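Local coordinates for protein glycerophosphoryl diester phosphodiesterase (Agrobacterium tumefaciens str. C58, PDB 3KS6) that belongs to the glycerophosphoryl diester phosphodiesterase family, folds as a TIM barrel and binds a magnesium ion through acidic side chains, at residues A[21-26]-A[89-94]; A[106-111]-A[139-144]; A[117-122]-A[146-151]; A[210-213]-A[217-220]; A[220-225]-A[242-247]. One frame throughout, in Å; residues are numbered along the deposited sequence.

Contact 1 (A[21-26]-A[89-94])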
# COMPACT_ATOMS: atom_id res chain seq x y z
N HIS A 21 16.65 2.61 -2.54
CA HIS A 21 16.90 1.82 -3.76
C HIS A 21 15.60 1.24 -4.35
O HIS A 21 15.35 1.37 -5.56
CB HIS A 21 17.92 0.71 -3.46
CG HIS A 21 18.32 -0.09 -4.66
ND1 HIS A 21 18.95 -1.31 -4.55
CD2 HIS A 21 18.15 0.13 -5.98
CE1 HIS A 21 19.19 -1.78 -5.76
NE2 HIS A 21 18.70 -0.93 -6.64
N GLY A 22 14.75 0.66 -3.50
CA GLY A 22 13.50 0.10 -4.03
C GLY A 22 12.57 1.16 -4.57
O GLY A 22 12.03 1.04 -5.67
N PHE A 23 12.41 2.25 -3.84
CA PHE A 23 11.50 3.27 -4.33
C PHE A 23 12.02 3.94 -5.63
O PHE A 23 11.22 4.34 -6.49
CB PHE A 23 11.21 4.30 -3.26
CG PHE A 23 10.37 3.79 -2.12
CD1 PHE A 23 9.09 3.30 -2.35
CD2 PHE A 23 10.81 3.87 -0.80
CE1 PHE A 23 8.30 2.84 -1.32
CE2 PHE A 23 10.00 3.42 0.23
CZ PHE A 23 8.74 2.92 -0.04
N THR A 24 13.34 4.02 -5.76
CA THR A 24 13.98 4.63 -6.93
C THR A 24 13.82 3.69 -8.11
O THR A 24 13.40 4.12 -9.19
CB THR A 24 15.49 4.96 -6.63
OG1 THR A 24 15.56 5.89 -5.54
CG2 THR A 24 16.19 5.61 -7.83
N ALA A 25 14.09 2.41 -7.90
CA ALA A 25 14.00 1.43 -8.96
C ALA A 25 12.55 1.32 -9.41
O ALA A 25 12.26 1.29 -10.60
CB ALA A 25 14.56 0.05 -8.51
N THR A 26 11.63 1.30 -8.45
CA THR A 26 10.20 1.21 -8.78
C THR A 26 9.70 2.38 -9.66
O THR A 26 8.91 2.17 -10.59
CB THR A 26 9.35 1.14 -7.49
OG1 THR A 26 9.56 -0.15 -6.86
CG2 THR A 26 7.87 1.28 -7.83
N GLU A 89 8.43 13.54 2.00
CA GLU A 89 8.97 14.53 1.06
C GLU A 89 10.03 13.94 0.14
O GLU A 89 10.06 14.19 -1.09
CB GLU A 89 9.56 15.73 1.84
CG GLU A 89 10.29 16.72 0.92
CD GLU A 89 10.98 17.88 1.65
OE1 GLU A 89 11.27 17.77 2.86
OE2 GLU A 89 11.23 18.90 0.96
N GLU A 90 10.94 13.19 0.73
CA GLU A 90 12.01 12.54 -0.03
C GLU A 90 11.43 11.53 -1.03
O GLU A 90 11.90 11.45 -2.17
CB GLU A 90 12.98 11.87 0.92
CG GLU A 90 13.81 12.89 1.71
CD GLU A 90 14.53 12.31 2.95
OE1 GLU A 90 14.34 11.14 3.33
OE2 GLU A 90 15.29 13.08 3.58
N LEU A 91 10.40 10.78 -0.60
CA LEU A 91 9.68 9.86 -1.50
C LEU A 91 9.03 10.62 -2.65
O LEU A 91 9.14 10.24 -3.82
CB LEU A 91 8.65 9.01 -0.72
CG LEU A 91 7.85 7.95 -1.52
CD1 LEU A 91 8.73 6.90 -2.23
CD2 LEU A 91 6.81 7.30 -0.64
N CYS A 92 8.36 11.71 -2.33
CA CYS A 92 7.69 12.52 -3.35
C CYS A 92 8.69 13.01 -4.41
O CYS A 92 8.43 12.93 -5.61
CB CYS A 92 6.99 13.71 -2.70
SG CYS A 92 5.50 13.30 -1.80
N ALA A 93 9.87 13.43 -3.96
CA ALA A 93 10.93 13.88 -4.89
C ALA A 93 11.33 12.80 -5.88
O ALA A 93 11.68 13.09 -7.04
CB ALA A 93 12.14 14.36 -4.12
N LEU A 94 11.30 11.54 -5.47
CA LEU A 94 11.64 10.47 -6.39
C LEU A 94 10.61 10.29 -7.52
O LEU A 94 10.92 9.69 -8.55
CB LEU A 94 11.80 9.14 -5.64
CG LEU A 94 12.92 9.04 -4.62
CD1 LEU A 94 12.82 7.66 -3.94
CD2 LEU A 94 14.30 9.26 -5.33
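Leu91 lays its CD1 methyl over one face of the Phe23 ring, the central event in the packing of helix 21-26 against helix 89-94. With CG anti to the backbone N (chi1 -178°), the side chain of Leu91 leaves its own helix across the gap and meets the phenyl group at about a right angle. The methyl sits 3.8 Å from the ring centroid in a CH-pi contact, displaced toward the rim on the CB side; its nearest ring atom is Phe23 CG, 3.5 Å from Leu91 CD1. Leu94, one turn on, reaches the start of the same side chain: Leu94 CD1 rests 3.8 Å from Phe23 CB. In addition, both methyls of Leu94 abut the Thr24 hydroxyl from one side, Leu94 CD2 lying 3.6 Å from Thr24 OG1. That oxygen makes no polar bond across the interface, being hydrogen-bonded to Pro20 O of its own helix.

No hydrogen bond joins the two segments. Their axes approach to 10.1 Å and run nearly parallel, 27° apart, a spacing filled by these aliphatic and aromatic groups. Phe23 continues inward onto Val34 and Phe36 of strand 33-40, and Leu91 touches Phe36 as well. The arrangement is that of two neighbouring outer helices of a TIM barrel, packed side by side over the strands.

Contact 2 (A[106-111]-A[139-144])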
# COMPACT_ATOMS: atom_id res chain seq x y z
N ILE A 106 -2.53 4.10 5.45
CA ILE A 106 -2.64 4.73 6.77
C ILE A 106 -2.69 3.62 7.82
O ILE A 106 -3.67 2.83 7.89
CB ILE A 106 -3.94 5.55 6.86
CG1 ILE A 106 -3.97 6.61 5.76
CG2 ILE A 106 -4.06 6.24 8.25
CD1 ILE A 106 -2.76 7.58 5.83
N LYS A 107 -1.61 3.54 8.60
CA LYS A 107 -1.40 2.55 9.65
C LYS A 107 -1.66 3.15 11.03
O LYS A 107 -1.47 4.36 11.23
CB LYS A 107 0.07 2.08 9.63
CG LYS A 107 0.51 1.25 8.43
CD LYS A 107 0.13 -0.22 8.56
CE LYS A 107 1.27 -1.16 9.03
NZ LYS A 107 1.76 -1.00 10.44
N PRO A 108 -2.08 2.32 12.00
CA PRO A 108 -2.17 2.78 13.38
C PRO A 108 -0.84 2.65 14.09
O PRO A 108 0.14 2.16 13.53
CB PRO A 108 -3.18 1.80 13.98
CG PRO A 108 -2.83 0.47 13.26
CD PRO A 108 -2.56 0.92 11.85
N GLY A 109 -0.79 3.12 15.34
CA GLY A 109 0.37 2.95 16.18
C GLY A 109 0.47 1.60 16.87
O GLY A 109 -0.31 0.67 16.61
N VAL A 110 1.44 1.49 17.76
CA VAL A 110 1.70 0.24 18.47
C VAL A 110 0.46 -0.31 19.15
O VAL A 110 0.19 -1.51 19.09
CB VAL A 110 2.88 0.42 19.51
CG1 VAL A 110 3.03 -0.84 20.38
CG2 VAL A 110 4.23 0.73 18.78
N ASP A 111 -0.33 0.56 19.77
CA ASP A 111 -1.56 0.16 20.46
C ASP A 111 -2.75 -0.22 19.55
O ASP A 111 -3.85 -0.48 20.05
CB ASP A 111 -1.97 1.26 21.44
CG ASP A 111 -2.36 2.57 20.76
OD1 ASP A 111 -2.38 2.67 19.51
OD2 ASP A 111 -2.68 3.51 21.51
N SER A 139 -6.34 1.47 3.88
CA SER A 139 -6.15 1.20 5.30
C SER A 139 -6.87 -0.05 5.65
O SER A 139 -7.89 -0.35 5.01
CB SER A 139 -6.76 2.31 6.15
OG SER A 139 -6.44 2.16 7.50
N PHE A 140 -6.39 -0.78 6.67
CA PHE A 140 -7.19 -1.88 7.24
C PHE A 140 -8.25 -1.36 8.21
O PHE A 140 -9.17 -2.10 8.55
CB PHE A 140 -6.30 -2.84 8.01
CG PHE A 140 -5.51 -3.78 7.15
CD1 PHE A 140 -4.26 -3.43 6.65
CD2 PHE A 140 -6.02 -5.02 6.80
CE1 PHE A 140 -3.53 -4.30 5.87
CE2 PHE A 140 -5.28 -5.89 6.00
CZ PHE A 140 -4.04 -5.52 5.56
N LEU A 141 -8.10 -0.11 8.68
CA LEU A 141 -8.94 0.45 9.73
C LEU A 141 -10.08 1.29 9.19
O LEU A 141 -9.88 2.30 8.51
CB LEU A 141 -8.13 1.27 10.73
CG LEU A 141 -7.43 0.54 11.88
CD1 LEU A 141 -6.44 -0.45 11.35
CD2 LEU A 141 -6.72 1.50 12.85
N LEU A 142 -11.30 0.88 9.51
CA LEU A 142 -12.48 1.63 9.11
C LEU A 142 -12.51 3.03 9.72
O LEU A 142 -13.03 3.96 9.09
CB LEU A 142 -13.77 0.91 9.50
CG LEU A 142 -14.18 -0.25 8.62
CD1 LEU A 142 -15.53 -0.79 9.18
CD2 LEU A 142 -14.29 0.16 7.15
N ALA A 143 -11.98 3.21 10.92
CA ALA A 143 -11.92 4.55 11.50
C ALA A 143 -11.15 5.47 10.58
O ALA A 143 -11.52 6.62 10.39
CB ALA A 143 -11.20 4.54 12.91
N SER A 144 -10.04 4.95 10.05
CA SER A 144 -9.18 5.70 9.14
C SER A 144 -9.85 5.87 7.77
O SER A 144 -9.70 6.90 7.14
CB SER A 144 -7.80 5.04 9.02
OG SER A 144 -7.12 4.98 10.26
O HOH W 1 -3.78 -0.05 7.59
O HOH W 2 -4.87 3.66 10.79
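Ser139 turns its hydroxyl anti to the backbone N (chi1 -173°), which carries OG to the carbonyl of Ile106, while the CG2 branch of Ile106, anti to its own N, is the one that faces Ser144. Ser139 OG donates to Ile106 O at 2.9 Å, lying in the carbonyl plane with a C=O...O angle of 152°. The same hydroxyl accepts from Leu141 N at 3.0 Å, closing an ST turn that ends on Leu141, the N-cap residue of the helix that starts at Leu142. One oxygen therefore ties the end of a strand both to its neighbour and to the beginning of the next helix.

Strands 101-106 and 135-139 are parallel neighbours in the TIM barrel, and here the chain leaves both of them for the loops that lead to helices. Magnesium is bound beside this end of the barrel, with Glu105, next to Ile106, among its ligands.

Ile106 O is shared further. Water 1 donates to it and accepts from Phe140 N, and water 2 gives it a weaker bond while pairing with Ser144 OG at 2.7 Å. This buried carbonyl thus gathers one hydroxyl and two waters. Beside this water-linked group, Ile106 CG2 packs on Ser144, 3.9 Å from Ser144 OG. Farther along the loop the contact becomes apolar: the forked end of Leu141 meets the Pro108 ring obliquely, Leu141 CD2 against Pro108 CB at 3.7 Å and CD1 along the CG and CD side. Pro114 adds a further surface to Leu141.

Contact 3 (A[117-122]-A[146-151])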
# COMPACT_ATOMS: atom_id res chain seq x y z
N GLY A 117 -5.08 13.02 14.23
CA GLY A 117 -4.68 14.11 13.31
C GLY A 117 -3.75 13.78 12.15
O GLY A 117 -3.39 14.66 11.37
N PHE A 118 -3.41 12.51 11.99
CA PHE A 118 -2.41 12.12 11.04
C PHE A 118 -2.91 12.15 9.60
O PHE A 118 -2.16 12.50 8.71
CB PHE A 118 -1.85 10.75 11.41
CG PHE A 118 -0.64 10.34 10.60
CD1 PHE A 118 0.51 11.14 10.56
CD2 PHE A 118 -0.63 9.12 9.90
CE1 PHE A 118 1.62 10.75 9.82
CE2 PHE A 118 0.48 8.73 9.18
CZ PHE A 118 1.59 9.54 9.14
N VAL A 119 -4.16 11.76 9.37
CA VAL A 119 -4.70 11.82 8.02
C VAL A 119 -4.57 13.26 7.49
O VAL A 119 -4.08 13.48 6.38
CB VAL A 119 -6.16 11.29 7.97
CG1 VAL A 119 -6.87 11.78 6.69
CG2 VAL A 119 -6.14 9.75 8.16
N ALA A 120 -4.90 14.25 8.33
CA ALA A 120 -4.75 15.66 7.94
C ALA A 120 -3.29 16.01 7.59
O ALA A 120 -3.04 16.69 6.59
CB ALA A 120 -5.28 16.60 9.06
N LEU A 121 -2.35 15.55 8.42
CA LEU A 121 -0.91 15.78 8.18
C LEU A 121 -0.44 15.18 6.86
O LEU A 121 0.38 15.77 6.13
CB LEU A 121 -0.04 15.10 9.24
CG LEU A 121 0.77 15.76 10.33
CD1 LEU A 121 -0.18 16.18 11.47
CD2 LEU A 121 1.87 14.71 10.80
N VAL A 122 -0.88 13.96 6.62
CA VAL A 122 -0.48 13.27 5.39
C VAL A 122 -1.02 13.99 4.15
O VAL A 122 -0.27 14.23 3.19
CB VAL A 122 -0.88 11.75 5.40
CG1 VAL A 122 -0.68 11.14 3.97
CG2 VAL A 122 -0.11 10.96 6.48
N ASP A 146 -13.05 6.20 7.40
CA ASP A 146 -14.03 7.24 7.68
C ASP A 146 -13.39 8.63 7.68
O ASP A 146 -13.96 9.59 7.17
CB ASP A 146 -14.79 6.95 9.00
CG ASP A 146 -15.73 5.77 8.88
OD1 ASP A 146 -15.90 5.24 7.75
OD2 ASP A 146 -16.33 5.37 9.92
N GLU A 147 -12.21 8.74 8.26
CA GLU A 147 -11.47 10.01 8.23
C GLU A 147 -11.11 10.48 6.85
O GLU A 147 -11.27 11.67 6.50
CB GLU A 147 -10.20 9.90 9.03
CG GLU A 147 -10.36 10.26 10.45
CD GLU A 147 -9.02 10.47 11.13
OE1 GLU A 147 -8.29 9.49 11.30
OE2 GLU A 147 -8.70 11.62 11.48
N LEU A 148 -10.61 9.54 6.05
CA LEU A 148 -10.27 9.85 4.67
C LEU A 148 -11.50 10.28 3.88
O LEU A 148 -11.44 11.21 3.07
CB LEU A 148 -9.59 8.65 4.02
CG LEU A 148 -8.19 8.29 4.47
CD1 LEU A 148 -7.84 6.87 4.01
CD2 LEU A 148 -7.15 9.29 3.92
N TRP A 149 -12.64 9.64 4.11
CA TRP A 149 -13.87 9.97 3.39
C TRP A 149 -14.22 11.46 3.60
O TRP A 149 -14.64 12.16 2.68
CB TRP A 149 -15.00 9.07 3.84
CG TRP A 149 -16.33 9.41 3.28
CD1 TRP A 149 -16.82 9.13 2.04
CD2 TRP A 149 -17.34 10.13 3.97
NE1 TRP A 149 -18.09 9.63 1.92
CE2 TRP A 149 -18.43 10.26 3.09
CE3 TRP A 149 -17.42 10.71 5.25
CZ2 TRP A 149 -19.61 10.93 3.45
CZ3 TRP A 149 -18.59 11.37 5.62
CH2 TRP A 149 -19.67 11.48 4.72
N LYS A 150 -14.01 11.95 4.80
CA LYS A 150 -14.35 13.33 5.11
C LYS A 150 -13.30 14.29 4.58
O LYS A 150 -13.63 15.41 4.21
CB LYS A 150 -14.46 13.54 6.62
CG LYS A 150 -15.65 12.85 7.30
CD LYS A 150 -15.90 13.44 8.71
CE LYS A 150 -17.30 13.06 9.26
NZ LYS A 150 -18.44 13.71 8.51
N ALA A 151 -12.04 13.84 4.58
CA ALA A 151 -10.89 14.69 4.28
C ALA A 151 -10.48 14.82 2.82
O ALA A 151 -9.81 15.79 2.46
CB ALA A 151 -9.68 14.20 5.07
O HOH W 3 -7.78 12.05 14.03
O HOH W 4 -5.91 10.52 11.65
O HOH W 5 -6.77 13.85 10.62
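Val119 points its CB at helix 146-151 and there divides its two methyls between different partners. CG1, anti to the backbone N (chi1 161°), lies 3.7 Å from Leu148 CD2 and also reaches Ala151 CB at 4.0 Å, so it settles between residues on successive turns of the facing helix. CG2 takes the other side, where it lies 3.8 Å from Glu147 OE1 and also skirts the CB of that glutamate. Inward, Val119 also rests on Ile106 of strand 101-106.

These are consecutive outer helices of the TIM barrel, joined through strand 135-139; their axes come within 10.1 Å and cross at 47°. Glu147 extends beyond CG to hold its carboxylate opposite the amides at the start of helix 118-122, where its negative charge would probably interact favourably with the positive end of the helix dipole, and water bridges the remaining distance. Water 3 accepts from Gly117 N and donates to Glu147 OE2 at 2.7 Å, water 5 links Ala120 N to the same oxygen, and water 4 accepts from Val119 N while donating to Glu147 OE1 at 2.6 Å.

Contact 4 (A[210-213]-A[217-220])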
# COMPACT_ATOMS: atom_id res chain seq x y z
N TRP A 210 -3.71 -8.19 -2.39
CA TRP A 210 -2.41 -7.87 -1.83
C TRP A 210 -1.71 -9.17 -1.40
O TRP A 210 -2.31 -10.26 -1.40
CB TRP A 210 -2.50 -6.83 -0.68
CG TRP A 210 -3.56 -7.09 0.33
CD1 TRP A 210 -4.84 -6.72 0.26
CD2 TRP A 210 -3.40 -7.78 1.59
NE1 TRP A 210 -5.53 -7.14 1.38
CE2 TRP A 210 -4.65 -7.77 2.22
CE3 TRP A 210 -2.32 -8.37 2.25
CZ2 TRP A 210 -4.86 -8.38 3.45
CZ3 TRP A 210 -2.52 -8.95 3.47
CH2 TRP A 210 -3.78 -8.96 4.06
N ALA A 211 -0.43 -9.04 -1.15
CA ALA A 211 0.46 -10.14 -0.75
C ALA A 211 0.75 -11.16 -1.85
O ALA A 211 1.00 -12.32 -1.56
CB ALA A 211 -0.02 -10.86 0.57
N ALA A 212 0.72 -10.70 -3.11
CA ALA A 212 0.96 -11.58 -4.28
C ALA A 212 2.44 -11.57 -4.60
O ALA A 212 2.89 -10.85 -5.47
CB ALA A 212 0.18 -11.11 -5.44
N HIS A 213 3.20 -12.37 -3.87
CA HIS A 213 4.67 -12.33 -3.93
C HIS A 213 5.33 -13.45 -4.75
O HIS A 213 6.48 -13.28 -5.18
CB HIS A 213 5.22 -12.34 -2.51
CG HIS A 213 4.65 -11.28 -1.63
ND1 HIS A 213 4.43 -9.99 -2.05
CD2 HIS A 213 4.26 -11.33 -0.35
CE1 HIS A 213 3.94 -9.28 -1.05
NE2 HIS A 213 3.82 -10.07 -0.01
N GLN A 217 0.87 -16.93 -7.15
CA GLN A 217 -0.03 -15.89 -6.63
C GLN A 217 -0.24 -14.75 -7.64
O GLN A 217 -1.34 -14.30 -7.85
CB GLN A 217 0.57 -15.30 -5.36
CG GLN A 217 0.38 -16.17 -4.16
CD GLN A 217 1.13 -15.66 -2.98
OE1 GLN A 217 2.21 -15.07 -3.09
NE2 GLN A 217 0.55 -15.89 -1.79
N ILE A 218 0.85 -14.29 -8.24
CA ILE A 218 0.80 -13.30 -9.29
C ILE A 218 -0.05 -13.80 -10.46
O ILE A 218 -0.94 -13.08 -10.92
CB ILE A 218 2.21 -12.90 -9.78
CG1 ILE A 218 3.00 -12.16 -8.67
CG2 ILE A 218 2.11 -12.06 -11.08
CD1 ILE A 218 4.50 -12.05 -8.92
N THR A 219 0.18 -15.04 -10.90
CA THR A 219 -0.58 -15.60 -12.03
C THR A 219 -2.06 -15.77 -11.66
O THR A 219 -2.95 -15.55 -12.48
CB THR A 219 0.04 -16.95 -12.48
OG1 THR A 219 1.35 -16.72 -13.01
CG2 THR A 219 -0.85 -17.61 -13.51
N LYS A 220 -2.35 -16.10 -10.39
CA LYS A 220 -3.73 -16.22 -9.97
C LYS A 220 -4.43 -14.86 -10.09
O LYS A 220 -5.55 -14.76 -10.59
CB LYS A 220 -3.80 -16.73 -8.54
CG LYS A 220 -5.16 -16.70 -7.91
CD LYS A 220 -5.04 -17.20 -6.47
CE LYS A 220 -6.35 -17.14 -5.77
NZ LYS A 220 -6.22 -17.68 -4.38
O HOH W 6 1.83 -13.96 0.31
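Ala211 offers its carbonyl to the amide end of Gln217, but by way of a water. Water 6 donates to Ala211 O at 2.6 Å and accepts from Gln217 NE2 at 3.1 Å. Ala211 O and Gln217 OE1 also come close, but both are acceptors and form no bond. Ala212 follows as the centre of an inverse gamma turn, which brings His213 N weakly back to Ala211 O. Ala212 CA lies 3.9 Å from Gln217 CB, while Ala212 O is 3.5 Å from Ile218 CG1.

At His213 the backbone N donates to Gln217 OE1 at 3.0 Å. The bond is bent, 142° at the hydrogen, and the donor stands 40° out of the amide's carbonyl plane. Gln217 reaches back with CG anti to its carbonyl carbon (chi1 -77°) and the chain extended beyond; OE1 also receives Thr214 N, and NE2 donates to Asp190 OD1, so both ends of the amide are held, which would set its rotation. The His213 imidazole lies with one face over Ala211 C, and its ND1 receives Asp232 N.

The segment 210-213 thus links the end of strand 206-210 to helix 215-224. Ala212 lies against Phe229 of strand 228-231, and Ile218 is lodged between that strand and Leu236, Ala237 and Leu240 of helix 234-249.

Contact 5 (A[220-225]-A[242-247])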
# COMPACT_ATOMS: atom_id res chain seq x y z
N LYS A 220 -2.35 -16.10 -10.39
CA LYS A 220 -3.73 -16.22 -9.97
C LYS A 220 -4.43 -14.86 -10.09
O LYS A 220 -5.55 -14.76 -10.59
CB LYS A 220 -3.80 -16.73 -8.54
CG LYS A 220 -5.16 -16.70 -7.91
CD LYS A 220 -5.04 -17.20 -6.47
CE LYS A 220 -6.35 -17.14 -5.77
NZ LYS A 220 -6.22 -17.68 -4.38
N ALA A 221 -3.76 -13.81 -9.62
CA ALA A 221 -4.27 -12.43 -9.70
C ALA A 221 -4.56 -12.02 -11.16
O ALA A 221 -5.63 -11.47 -11.48
CB ALA A 221 -3.23 -11.45 -9.02
N LEU A 222 -3.61 -12.32 -12.05
CA LEU A 222 -3.77 -12.03 -13.48
C LEU A 222 -4.89 -12.85 -14.11
O LEU A 222 -5.70 -12.30 -14.85
CB LEU A 222 -2.45 -12.20 -14.23
CG LEU A 222 -1.27 -11.29 -13.84
CD1 LEU A 222 0.09 -11.82 -14.40
CD2 LEU A 222 -1.54 -9.81 -14.30
N ASP A 223 -4.96 -14.14 -13.80
CA ASP A 223 -6.03 -15.04 -14.26
C ASP A 223 -7.37 -14.61 -13.77
O ASP A 223 -8.34 -14.67 -14.50
CB ASP A 223 -5.80 -16.50 -13.79
CG ASP A 223 -4.71 -17.21 -14.59
OD1 ASP A 223 -4.27 -16.67 -15.63
OD2 ASP A 223 -4.30 -18.31 -14.13
N LEU A 224 -7.47 -14.19 -12.51
CA LEU A 224 -8.75 -13.68 -11.98
C LEU A 224 -9.20 -12.35 -12.61
O LEU A 224 -10.40 -12.07 -12.67
CB LEU A 224 -8.69 -13.56 -10.46
CG LEU A 224 -8.78 -14.85 -9.67
CD1 LEU A 224 -8.65 -14.55 -8.19
CD2 LEU A 224 -10.09 -15.58 -9.97
N GLY A 225 -8.24 -11.55 -13.09
CA GLY A 225 -8.52 -10.29 -13.75
C GLY A 225 -8.83 -9.22 -12.72
O GLY A 225 -9.67 -8.37 -12.96
N THR A 242 3.22 -9.29 -18.80
CA THR A 242 3.54 -9.17 -20.23
C THR A 242 3.26 -10.49 -20.98
O THR A 242 2.60 -10.51 -22.03
CB THR A 242 4.96 -8.68 -20.43
OG1 THR A 242 5.03 -7.33 -19.99
CG2 THR A 242 5.38 -8.79 -21.90
N GLU A 243 3.73 -11.58 -20.41
CA GLU A 243 3.50 -12.93 -20.91
C GLU A 243 2.01 -13.26 -20.93
O GLU A 243 1.48 -13.78 -21.94
CB GLU A 243 4.32 -13.85 -20.00
CG GLU A 243 4.25 -15.34 -20.18
CD GLU A 243 4.98 -16.04 -19.01
OE1 GLU A 243 4.30 -16.75 -18.23
OE2 GLU A 243 6.21 -15.82 -18.84
N HIS A 244 1.29 -12.90 -19.85
CA HIS A 244 -0.17 -13.13 -19.74
C HIS A 244 -0.95 -12.41 -20.87
O HIS A 244 -1.91 -12.94 -21.45
CB HIS A 244 -0.68 -12.66 -18.37
CG HIS A 244 -1.98 -13.27 -17.95
ND1 HIS A 244 -3.21 -12.74 -18.31
CD2 HIS A 244 -2.26 -14.36 -17.19
CE1 HIS A 244 -4.17 -13.49 -17.82
NE2 HIS A 244 -3.63 -14.49 -17.13
N ARG A 245 -0.55 -11.16 -21.13
CA ARG A 245 -1.14 -10.34 -22.15
C ARG A 245 -0.94 -10.96 -23.55
O ARG A 245 -1.86 -10.93 -24.36
CB ARG A 245 -0.55 -8.94 -22.11
CG ARG A 245 -1.05 -8.11 -20.96
CD ARG A 245 -0.24 -6.89 -20.80
NE ARG A 245 -0.81 -5.98 -19.82
CZ ARG A 245 -0.28 -4.80 -19.52
NH1 ARG A 245 0.87 -4.40 -20.06
NH2 ARG A 245 -0.89 -4.02 -18.64
N MSE A 246 0.27 -11.45 -23.82
CA MSE A 246 0.57 -12.21 -25.04
C MSE A 246 -0.41 -13.37 -25.20
O MSE A 246 -1.17 -13.42 -26.16
CB MSE A 246 1.96 -12.84 -25.00
CG MSE A 246 3.05 -12.15 -25.73
SE MSE A 246 4.31 -13.56 -26.33
CE MSE A 246 4.38 -14.73 -24.72
N GLU A 247 -0.37 -14.28 -24.23
CA GLU A 247 -1.22 -15.48 -24.25
C GLU A 247 -2.72 -15.12 -24.45
O GLU A 247 -3.44 -15.83 -25.16
CB GLU A 247 -0.99 -16.30 -22.97
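A histidine-carboxylate hydrogen bond, backed by packing over the imidazole face, joins the C-terminal end of helix 215-224 to helix 234-249, the last helix of the chain. His244 sends its ring across with CG anti to the backbone N (chi1 -159°), toward the turn carrying Leu222 and Asp223. Leu222 CB lies almost straight over one face of the His244 ring, 3.8 Å from its centroid, a CH-pi contact; the side chains run antiparallel alongside one another, Leu222 CD1 ending beside His244 CB. At the ring edge, His244 NE2 donates to Asp223 OD1 at 2.7 Å. The acceptor lies in the imidazole plane, and the N-H...O angle is 155°, although carboxylate and ring planes are turned 45° apart. Nearby, His244 CE1 comes 3.5 Å from Leu222 O. Leu222 also reaches inward to Phe229 of strand 228-231 and along helix 234-249 to Leu240 and Arg241.

The edge bond orients the ring, and the contact with Leu222 CB limits its tilt on that face. A short bond to an acidic side chain would probably favour the protonated imidazole, giving this peripheral pair some ionic character.

From the N terminus, contact 1 is the first to close, bringing helix 20-27 against helix 88-95 after a long loop through strands 33-40 and 46-48. Contacts 2 and 3 follow and cross, their segments alternating along the chain: both use helix 142-151, and they meet where Ile106 packs on Val119 and Leu148. Together they tie strands 101-106 and 135-139 to the helices that follow them. Contact 4 closes the short turn between strand 206-210 and helix 215-224, and touches contact 2 through Phe140 and Trp210. Contact 5 starts at Lys220, where contact 4 ends, and joins that helix to the C-terminal helix, on the opposite side of the chain's centre from contacts 2 and 3.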